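Local coordinates for protein fluoroacetyl coenzyme A thioesterase (Streptomyces cattleya, PDB 3KUV) that hydrolyses fluoroacetyl-CoA to fluoroacetate and coenzyme A before citrate synthase can use it, thereby conferring resistance to fluoroacetate, at residues 11-15 with 51-56; 38-42 with 76-82; 98-104 with 116-122. The protein carries 1 engineered substitution. All coordinates share one frame; numbering follows the deposited sequence.

How the contacts relate
The three contacts illustrate how a hot dog fold wraps a sheet around one long helix and places an active site where that helix begins, beside the second subunit. Contact 1 packs the later turns of helix 42-57 against strand 10-16, outermost in this chain's sheet; contact 3, centred about 13 Å away, is the hairpin that meets the same helix from elsewhere on the sheet. The two touch directly: Cys53 SG lies 3.6 Å from Trp102 CD2, and Val54 CG2 3.4 Å from Arg120 NH2. Contact 2 holds the active-site residues Ser42 and His76, its centre about 18 Å from that of contact 1 and about 23 Å from that of contact 3.

Contact 1 of 3, residues 11-15 with 51-56; sequences FTHDF and WACVRA
Trp51 offers the face of its indole to the edge of the His13 imidazole, an edge-to-face pair with planes at 59° in which His13 NE2 stands 3.5 Å above the indole plane, over its centre. The indole runs out alongside the strand because chi1 (-170°) sets CG opposite the backbone N, and its six-membered ring turns an edge toward Phe15 in a second, offset edge-to-face pair; Trp51 CZ3 comes within 4.0 Å of Phe15 CD1. The polar end of the indole leaves the contact, since Trp51 NE1 donates to Glu32 of the second subunit.

One residue on, Ala52 fills the approach between helix and strand with its methyl group, CB lying 3.6 Å from His13 CB. Its carbonyl oxygen, already the acceptor for Ala56 N within the helix, also sits 3.4 Å from Phe11 CD2.

Arg55 follows a turn after Trp51. A bend at chi3 (60°) swings the guanidinium back to the strand, where Phe11 CZ points at the middle of its face, 3.5 Å from Arg55 CZ. Ring and guanidinium planes are almost perpendicular, so the phenyl presents its rim and not its pi face. A water accepts from both Arg55 NH1 and the backbone Asp14 N, carrying the polar link to the strand. Ala56 ends the contact, with CB 3.9 Å from Phe11 CB.

Here the central helix of the hot dog fold packs on strand 10-16, the two axes 8.3 Å apart at closest approach. With no direct hydrogen bond between the segments, the chemistry implies cohesion through aromatic edges, methyl groups and one bridging water, while the same tryptophan ties the seam to the dimer interface.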
loop_
_atom_site.group_PDB
_atom_site.type_symbol
_atom_site.label_atom_id
_atom_site.label_comp_id
_atom_site.label_asym_id
_atom_site.label_seq_id
_atom_site.Cartn_x
_atom_site.Cartn_y
_atom_site.Cartn_z
ATOM N N PHE B 11 14.917 6.119 11.993
ATOM C CA PHE B 11 15.680 5.588 10.870
ATOM C C PHE B 11 15.158 6.309 9.634
ATOM O O PHE B 11 13.929 6.556 9.492
ATOM C CB PHE B 11 15.431 4.090 10.646
ATOM C CG PHE B 11 16.081 3.598 9.329
ATOM C CD1 PHE B 11 17.527 3.560 9.159
ATOM C CD2 PHE B 11 15.299 3.181 8.249
ATOM C CE1 PHE B 11 18.080 3.140 7.939
ATOM C CE2 PHE B 11 15.854 2.740 7.076
ATOM C CZ PHE B 11 17.220 2.735 6.883
ATOM N N THR B 12 16.067 6.723 8.748
ATOM C CA THR B 12 15.629 7.370 7.479
ATOM C C THR B 12 15.972 6.541 6.304
ATOM O O THR B 12 17.048 5.901 6.273
ATOM C CB THR B 12 16.095 8.806 7.300
ATOM O OG1 THR B 12 17.469 8.741 7.078
ATOM C CG2 THR B 12 15.949 9.558 8.656
ATOM N N HIS B 13 15.046 6.469 5.364
ATOM C CA HIS B 13 15.205 5.728 4.143
ATOM C C HIS B 13 14.898 6.646 2.957
ATOM O O HIS B 13 13.774 7.192 2.839
ATOM C CB HIS B 13 14.194 4.540 4.206
ATOM C CG HIS B 13 14.245 3.657 3.003
ATOM N ND1 HIS B 13 13.270 3.608 2.025
ATOM C CD2 HIS B 13 15.135 2.707 2.706
ATOM C CE1 HIS B 13 13.588 2.675 1.145
ATOM N NE2 HIS B 13 14.720 2.113 1.526
ATOM N N ASP B 14 15.889 6.839 2.050
ATOM C CA ASP B 14 15.713 7.765 0.929
ATOM C C ASP B 14 15.582 6.972 -0.372
ATOM O O ASP B 14 16.257 5.941 -0.612
ATOM C CB ASP B 14 16.934 8.710 0.743
ATOM C CG ASP B 14 17.234 9.502 1.975
ATOM O OD1 ASP B 14 16.310 10.025 2.607
ATOM O OD2 ASP B 14 18.391 9.544 2.434
ATOM N N PHE B 15 14.660 7.434 -1.227
ATOM C CA PHE B 15 14.359 6.700 -2.456
ATOM C C PHE B 15 13.986 7.669 -3.530
ATOM O O PHE B 15 12.957 8.368 -3.436
ATOM C CB PHE B 15 13.130 5.776 -2.209
ATOM C CG PHE B 15 12.775 4.952 -3.421
ATOM C CD1 PHE B 15 13.631 3.930 -3.904
ATOM C CD2 PHE B 15 11.552 5.195 -4.052
ATOM C CE1 PHE B 15 13.171 3.151 -5.074
ATOM C CE2 PHE B 15 11.144 4.415 -5.118
ATOM C CZ PHE B 15 11.934 3.427 -5.623
ATOM N N TRP B 51 9.513 -1.175 3.652
ATOM C CA TRP B 51 10.939 -1.357 3.384
ATOM C C TRP B 51 11.790 -0.597 4.405
ATOM O O TRP B 51 12.798 -1.164 4.896
ATOM C CB TRP B 51 11.175 -0.875 1.939
ATOM C CG TRP B 51 12.569 -1.189 1.328
ATOM C CD1 TRP B 51 13.666 -1.804 1.950
ATOM C CD2 TRP B 51 13.007 -0.729 0.049
ATOM N NE1 TRP B 51 14.759 -1.810 1.035
ATOM C CE2 TRP B 51 14.387 -1.118 -0.100
ATOM C CE3 TRP B 51 12.383 0.026 -0.979
ATOM C CZ2 TRP B 51 15.118 -0.789 -1.254
ATOM C CZ3 TRP B 51 13.126 0.367 -2.139
ATOM C CH2 TRP B 51 14.504 -0.079 -2.244
ATOM N N ALA B 52 11.479 0.653 4.664
ATOM C CA ALA B 52 12.187 1.406 5.693
ATOM C C ALA B 52 12.194 0.639 7.007
ATOM O O ALA B 52 13.259 0.564 7.625
ATOM C CB ALA B 52 11.558 2.779 5.885
ATOM N N CYS B 53 11.020 0.186 7.487
ATOM C CA CYS B 53 10.965 -0.512 8.781
ATOM C C CYS B 53 11.727 -1.844 8.736
ATOM O O CYS B 53 12.408 -2.178 9.736
ATOM C CB CYS B 53 9.517 -0.679 9.246
ATOM S SG CYS B 53 8.641 0.841 9.467
ATOM N N VAL B 54 11.666 -2.579 7.600
ATOM C CA VAL B 54 12.486 -3.782 7.470
ATOM C C VAL B 54 13.985 -3.524 7.631
ATOM O O VAL B 54 14.722 -4.261 8.311
ATOM C CB VAL B 54 12.146 -4.508 6.090
ATOM C CG1 VAL B 54 13.170 -5.538 5.693
ATOM C CG2 VAL B 54 10.668 -5.078 6.099
ATOM N N ARG B 55 14.472 -2.451 6.996
ATOM C CA ARG B 55 15.938 -2.111 7.144
ATOM C C ARG B 55 16.263 -1.766 8.606
ATOM O O ARG B 55 17.327 -2.233 9.097
ATOM C CB ARG B 55 16.283 -0.917 6.194
ATOM C CG ARG B 55 16.275 -1.348 4.711
ATOM C CD ARG B 55 16.719 -0.126 3.864
ATOM N NE ARG B 55 18.075 0.331 4.223
ATOM C CZ ARG B 55 18.595 1.542 3.911
ATOM N NH1 ARG B 55 17.884 2.546 3.302
ATOM N NH2 ARG B 55 19.877 1.821 4.167
ATOM N N ALA B 56 15.366 -1.031 9.271
ATOM C CA ALA B 56 15.603 -0.576 10.670
ATOM C C ALA B 56 15.690 -1.841 11.582
ATOM O O ALA B 56 16.512 -1.873 12.514
ATOM C CB ALA B 56 14.567 0.285 11.069
HETATM O O HOH W 1 18.552 5.535 2.165
#

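Contact 2 of 3, residues 38-42 with 76-82; sequences EVFAS and HTAATPP. Engineered in segment 38-42: Ser42 (natural residue Thr). With ACT (acetate ion), chain H.
Phe40 N donates a nearly straight hydrogen bond to Thr80 O (2.8 Å, 165°), the direct tie between two irregular segments that run roughly antiparallel. The same carbonyl oxygen also receives a CA-H...O contact from Val39 CA, at 3.4 Å. The return link is made by water: one molecule donates to Phe40 O at 2.7 Å and accepts from Thr80 N at 2.9 Å. Packing is close on this side. Val39 CG1 rests 4.0 Å from Ala79 CB, and Glu38 O faces Pro82 CD at 3.4 Å. Phe40, its CG anti to the backbone N (chi1 -173°), sends its ring away from the partner segment toward Met45 and Leu48.

Toward the active-site positions Ser42 and His76 the segments part, and an acetate ion, probably from the crystallisation liquor, occupies the looser end. Ser42 is an engineered replacement for the natural threonine; it and His76 both have alternate conformers, so the close approach of their side chains is doubtful. Firmer is the bond from Ser42 N to acetate OXT, 2.8 Å long and close to straight.

Gly69 N of the second subunit also holds the acetate, and Glu50 of that subunit packs on Ser42, placing the site at the dimer interface. Ala41 is the N-cap of helix 42-57, whose dipole would probably favour an anion. The chemistry is consistent with an active site able to hold a carboxylate through main-chain N-H groups from both subunits, beside one direct and one water-mediated backbone link.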
loop_
_atom_site.group_PDB
_atom_site.type_symbol
_atom_site.label_atom_id
_atom_site.label_comp_id
_atom_site.label_asym_id
_atom_site.label_seq_id
_atom_site.Cartn_x
_atom_site.Cartn_y
_atom_site.Cartn_z
ATOM N N GLU B 38 0.654 10.685 -13.520
ATOM C CA GLU B 38 1.966 10.004 -13.328
ATOM C C GLU B 38 2.594 10.411 -12.017
ATOM O O GLU B 38 3.489 11.293 -11.911
ATOM C CB GLU B 38 2.893 10.366 -14.491
ATOM C CG GLU B 38 2.470 9.571 -15.771
ATOM C CD GLU B 38 3.013 8.140 -15.768
ATOM O OE1 GLU B 38 2.550 7.338 -14.969
ATOM O OE2 GLU B 38 3.904 7.792 -16.580
ATOM N N VAL B 39 2.011 9.835 -10.960
ATOM C CA VAL B 39 2.447 10.180 -9.583
ATOM C C VAL B 39 2.588 8.865 -8.794
ATOM O O VAL B 39 1.999 7.837 -9.149
ATOM C CB VAL B 39 1.418 11.100 -8.836
ATOM C CG1 VAL B 39 1.346 12.470 -9.578
ATOM C CG2 VAL B 39 0.023 10.458 -8.735
ATOM N N PHE B 40 3.482 8.932 -7.784
ATOM C CA PHE B 40 3.800 7.772 -6.983
ATOM C C PHE B 40 2.500 7.185 -6.343
ATOM O O PHE B 40 1.709 7.905 -5.694
ATOM C CB PHE B 40 4.814 8.348 -5.924
ATOM C CG PHE B 40 5.452 7.331 -5.034
ATOM C CD1 PHE B 40 5.509 7.557 -3.624
ATOM C CD2 PHE B 40 6.055 6.204 -5.572
ATOM C CE1 PHE B 40 6.199 6.578 -2.779
ATOM C CE2 PHE B 40 6.798 5.250 -4.780
ATOM C CZ PHE B 40 6.830 5.459 -3.362
ATOM N N ALA B 41 2.312 5.872 -6.512
ATOM C CA ALA B 41 1.052 5.261 -6.031
ATOM C C ALA B 41 1.031 5.022 -4.547
ATOM O O ALA B 41 2.085 4.634 -3.984
ATOM C CB ALA B 41 0.760 3.894 -6.736
ATOM N N SER B 42 -0.175 5.107 -3.953
ATOM C CA SER B 42 -0.324 4.804 -2.551
ATOM C C SER B 42 0.215 3.385 -2.193
ATOM O O SER B 42 0.846 3.235 -1.166
ATOM C CB SER B 42 -1.772 4.890 -2.134
ATOM O OG SER B 42 -2.217 6.224 -2.135
ATOM N N HIS B 76 -2.269 10.286 2.820
ATOM C CA HIS B 76 -1.468 10.609 1.636
ATOM C C HIS B 76 -1.916 12.047 1.338
ATOM O O HIS B 76 -3.079 12.256 0.865
ATOM C CB HIS B 76 -1.713 9.451 0.578
ATOM C CG HIS B 76 -0.662 9.269 -0.528
ATOM N ND1 HIS B 76 0.460 10.063 -0.690
ATOM C CD2 HIS B 76 -0.584 8.316 -1.496
ATOM C CE1 HIS B 76 1.124 9.662 -1.768
ATOM N NE2 HIS B 76 0.501 8.594 -2.291
ATOM N N THR B 77 -1.074 12.996 1.670
ATOM C CA THR B 77 -1.473 14.469 1.766
ATOM C C THR B 77 -1.017 15.296 0.513
ATOM O O THR B 77 -1.404 16.474 0.367
ATOM C CB THR B 77 -0.969 15.085 3.033
ATOM O OG1 THR B 77 0.451 14.898 3.156
ATOM C CG2 THR B 77 -1.617 14.389 4.228
ATOM N N ALA B 78 -0.098 14.763 -0.269
ATOM C CA ALA B 78 0.389 15.442 -1.491
ATOM C C ALA B 78 0.899 14.398 -2.446
ATOM O O ALA B 78 1.313 13.316 -2.011
ATOM C CB ALA B 78 1.512 16.477 -1.162
ATOM N N ALA B 79 0.985 14.715 -3.741
ATOM C CA ALA B 79 1.347 13.773 -4.751
ATOM C C ALA B 79 2.786 14.068 -5.256
ATOM O O ALA B 79 3.281 15.206 -5.193
ATOM C CB ALA B 79 0.358 13.835 -5.923
ATOM N N THR B 80 3.452 12.984 -5.699
ATOM C CA THR B 80 4.910 13.080 -6.001
ATOM C C THR B 80 5.176 12.518 -7.396
ATOM O O THR B 80 4.942 11.363 -7.674
ATOM C CB THR B 80 5.702 12.189 -4.982
ATOM O OG1 THR B 80 5.451 12.645 -3.633
ATOM C CG2 THR B 80 7.237 12.194 -5.202
ATOM N N PRO B 81 5.703 13.350 -8.315
ATOM C CA PRO B 81 6.127 12.850 -9.641
ATOM C C PRO B 81 7.444 12.119 -9.563
ATOM O O PRO B 81 8.238 12.358 -8.631
ATOM C CB PRO B 81 6.370 14.185 -10.399
ATOM C CG PRO B 81 6.814 15.165 -9.339
ATOM C CD PRO B 81 6.014 14.764 -8.060
ATOM N N PRO B 82 7.721 11.328 -10.566
ATOM C CA PRO B 82 9.080 10.685 -10.655
ATOM C C PRO B 82 10.162 11.748 -10.682
ATOM O O PRO B 82 9.999 12.876 -11.157
ATOM C CB PRO B 82 9.037 9.955 -11.980
ATOM C CG PRO B 82 7.503 9.670 -12.207
ATOM C CD PRO B 82 6.839 10.896 -11.685
HETATM C C ACT H . -2.664 7.549 -5.565
HETATM O O ACT H . -3.953 7.779 -5.720
HETATM O OXT ACT H . -2.282 6.356 -5.388
HETATM C CH3 ACT H . -1.643 8.617 -5.644
HETATM O O HOH W 2 1.843 10.592 -5.347
#

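Contact 3 of 3, residues 98-104 with 116-122; sequences RRLSWRV and GTHERAV. With ACT (acetate ion), chain F; ACT (acetate ion), chain I.
Arg98 grips a backbone carbonyl side-on: NE and NH2 both donate to Val122 O, at 3.1 and 2.9 Å, with the oxygen tilted out of the guanidinium plane. Bends are needed to bring it there, CG lying between the backbone N and carbonyl carbon (chi1 76°) and the chain folding again at chi3. This pair of hydrogen bonds lies at the end of an antiparallel beta hairpin away from its turn, in the hot dog sheet.

Along the hairpin, Leu100 with Arg120, Trp102 with His118 and Val104 with Gly116 are the hydrogen-bonded pairs, and their face of the sheet looks to helix 42-57. There the indole of Trp102 lies against Cys53 and Met57, and Leu100 CD1 meets Val122 CG2 at 3.8 Å. Trp102 NE1 is buried without a polar partner and lies beside the aliphatic part of Arg120, 4.0 Å from CG. The guanidinium of Arg120, a substrate-binding residue, goes elsewhere: it forms a salt bridge with Glu50, an active-site residue, and a hydrogen bond with Ser67.

On the other face of the sheet, Arg99 and Glu119 lie side by side, the guanidinium resting over Glu119 CG with NH2 3.4 Å away. The carboxylate is too far from it for a salt bridge, while Arg99 NH1 reaches an acetate OXT at 3.1 Å. Glu119 OE2 instead accepts from a water at 2.6 Å, and that water also donates to Trp102 O.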
loop_
_atom_site.group_PDB
_atom_site.type_symbol
_atom_site.label_atom_id
_atom_site.label_comp_id
_atom_site.label_asym_id
_atom_site.label_seq_id
_atom_site.Cartn_x
_atom_site.Cartn_y
_atom_site.Cartn_z
ATOM N N ARG B 98 6.865 -10.723 19.269
ATOM C CA ARG B 98 7.145 -10.718 17.831
ATOM C C ARG B 98 6.642 -9.438 17.207
ATOM O O ARG B 98 6.861 -9.265 16.018
ATOM C CB ARG B 98 6.450 -11.897 17.163
ATOM C CG ARG B 98 4.942 -11.684 16.987
ATOM C CD ARG B 98 4.080 -12.838 16.434
ATOM N NE ARG B 98 4.744 -13.530 15.355
ATOM C CZ ARG B 98 4.126 -14.331 14.495
ATOM N NH1 ARG B 98 2.791 -14.489 14.575
ATOM N NH2 ARG B 98 4.862 -14.978 13.578
ATOM N N ARG B 99 5.915 -8.617 17.960
ATOM C CA ARG B 99 5.213 -7.434 17.363
ATOM C C ARG B 99 6.025 -6.172 17.533
ATOM O O ARG B 99 6.450 -5.795 18.650
ATOM C CB ARG B 99 3.851 -7.225 18.007
ATOM C CG ARG B 99 3.069 -6.011 17.382
ATOM C CD ARG B 99 1.698 -5.940 18.096
ATOM N NE ARG B 99 1.145 -4.616 18.189
ATOM C CZ ARG B 99 0.250 -4.129 17.350
ATOM N NH1 ARG B 99 -0.192 -4.868 16.333
ATOM N NH2 ARG B 99 -0.211 -2.903 17.540
ATOM N N LEU B 100 6.265 -5.428 16.442
ATOM C CA LEU B 100 7.014 -4.149 16.418
ATOM C C LEU B 100 6.059 -3.092 15.826
ATOM O O LEU B 100 5.412 -3.357 14.807
ATOM C CB LEU B 100 8.341 -4.172 15.631
ATOM C CG LEU B 100 9.471 -5.005 16.229
ATOM C CD1 LEU B 100 9.275 -6.467 15.892
ATOM C CD2 LEU B 100 10.842 -4.524 15.751
ATOM N N SER B 101 5.960 -1.930 16.447
ATOM C CA SER B 101 5.010 -0.878 16.081
ATOM C C SER B 101 5.810 0.338 15.831
ATOM O O SER B 101 6.793 0.691 16.588
ATOM C CB SER B 101 4.054 -0.597 17.241
ATOM O OG SER B 101 3.223 -1.750 17.583
ATOM N N TRP B 102 5.452 1.094 14.781
ATOM C CA TRP B 102 6.227 2.202 14.301
ATOM C C TRP B 102 5.318 3.428 14.036
ATOM O O TRP B 102 4.120 3.224 13.702
ATOM C CB TRP B 102 6.815 1.801 12.945
ATOM C CG TRP B 102 7.633 0.475 12.965
ATOM C CD1 TRP B 102 7.184 -0.815 12.797
ATOM C CD2 TRP B 102 8.975 0.437 13.036
ATOM N NE1 TRP B 102 8.209 -1.687 12.874
ATOM C CE2 TRP B 102 9.362 -0.921 13.062
ATOM C CE3 TRP B 102 9.961 1.470 13.199
ATOM C CZ2 TRP B 102 10.675 -1.280 13.083
ATOM C CZ3 TRP B 102 11.197 1.121 13.296
ATOM C CH2 TRP B 102 11.594 -0.266 13.247
ATOM N N ARG B 103 5.846 4.646 14.176
ATOM C CA ARG B 103 5.289 5.842 13.616
ATOM C C ARG B 103 6.067 6.102 12.339
ATOM O O ARG B 103 7.355 6.083 12.351
ATOM C CB ARG B 103 5.411 7.024 14.630
ATOM C CG ARG B 103 4.624 8.199 14.271
ATOM C CD ARG B 103 4.691 9.439 15.233
ATOM N NE ARG B 103 3.769 10.434 14.646
ATOM C CZ ARG B 103 4.027 11.290 13.643
ATOM N NH1 ARG B 103 5.216 11.354 13.046
ATOM N NH2 ARG B 103 3.053 12.110 13.232
ATOM N N VAL B 104 5.376 6.363 11.233
ATOM C CA VAL B 104 6.031 6.595 9.936
ATOM C C VAL B 104 5.597 7.925 9.342
ATOM O O VAL B 104 4.468 8.408 9.559
ATOM C CB VAL B 104 5.769 5.465 8.953
ATOM C CG1 VAL B 104 6.497 4.191 9.452
ATOM C CG2 VAL B 104 4.274 5.098 8.731
ATOM N N GLY B 116 1.605 8.333 9.643
ATOM C CA GLY B 116 0.720 7.507 10.383
ATOM C C GLY B 116 1.505 6.411 11.061
ATOM O O GLY B 116 2.571 6.679 11.618
ATOM N N THR B 117 0.893 5.244 11.148
ATOM C CA THR B 117 1.417 4.136 11.927
ATOM C C THR B 117 1.542 2.871 11.085
ATOM O O THR B 117 0.855 2.701 10.081
ATOM C CB THR B 117 0.548 3.830 13.171
ATOM O OG1 THR B 117 -0.839 3.663 12.747
ATOM C CG2 THR B 117 0.605 4.977 14.235
ATOM N N HIS B 118 2.400 1.949 11.522
ATOM C CA HIS B 118 2.630 0.663 10.812
ATOM C C HIS B 118 3.021 -0.355 11.875
ATOM O O HIS B 118 3.849 -0.043 12.796
ATOM C CB HIS B 118 3.810 0.813 9.851
ATOM C CG HIS B 118 4.100 -0.464 9.092
ATOM N ND1 HIS B 118 5.358 -1.020 8.883
ATOM C CD2 HIS B 118 3.212 -1.308 8.511
ATOM C CE1 HIS B 118 5.234 -2.127 8.154
ATOM N NE2 HIS B 118 3.960 -2.313 7.928
ATOM N N GLU B 119 2.508 -1.560 11.765
ATOM C CA GLU B 119 2.922 -2.671 12.691
ATOM C C GLU B 119 3.399 -3.830 11.862
ATOM O O GLU B 119 2.914 -4.051 10.731
ATOM C CB GLU B 119 1.723 -3.129 13.502
ATOM C CG GLU B 119 1.281 -2.047 14.574
ATOM C CD GLU B 119 0.528 -0.889 13.988
ATOM O OE1 GLU B 119 -0.307 -1.156 13.120
ATOM O OE2 GLU B 119 0.670 0.271 14.398
ATOM N N ARG B 120 4.358 -4.561 12.447
ATOM C CA ARG B 120 4.961 -5.732 11.829
ATOM C C ARG B 120 5.040 -6.894 12.801
ATOM O O ARG B 120 5.002 -6.704 13.992
ATOM C CB ARG B 120 6.394 -5.420 11.400
ATOM C CG ARG B 120 6.414 -4.221 10.366
ATOM C CD ARG B 120 7.759 -4.074 9.655
ATOM N NE ARG B 120 8.075 -5.195 8.776
ATOM C CZ ARG B 120 7.480 -5.457 7.615
ATOM N NH1 ARG B 120 6.608 -4.533 7.125
ATOM N NH2 ARG B 120 7.704 -6.564 6.902
ATOM N N ALA B 121 5.156 -8.109 12.275
ATOM C CA ALA B 121 5.332 -9.302 13.059
ATOM C C ALA B 121 6.573 -10.082 12.564
ATOM O O ALA B 121 6.681 -10.341 11.349
ATOM C CB ALA B 121 4.115 -10.230 12.962
ATOM N N VAL B 122 7.454 -10.440 13.489
ATOM C CA VAL B 122 8.607 -11.311 13.167
ATOM C C VAL B 122 8.130 -12.746 12.861
ATOM O O VAL B 122 7.207 -13.247 13.462
ATOM C CB VAL B 122 9.540 -11.355 14.370
ATOM C CG1 VAL B 122 10.771 -12.263 13.980
ATOM C CG2 VAL B 122 10.085 -9.925 14.671
HETATM C C ACT F . -3.035 -2.601 14.761
HETATM O O ACT F . -4.116 -3.026 14.127
HETATM O OXT ACT F . -1.901 -3.145 14.461
HETATM C CH3 ACT F . -3.025 -1.583 15.872
HETATM C C ACT I . 0.334 11.901 16.008
HETATM O O ACT I . 1.621 11.963 16.029
HETATM O OXT ACT I . -0.185 11.967 17.149
HETATM C CH3 ACT I . -0.554 11.788 14.771
HETATM O O HOH W 3 2.136 1.942 15.679
#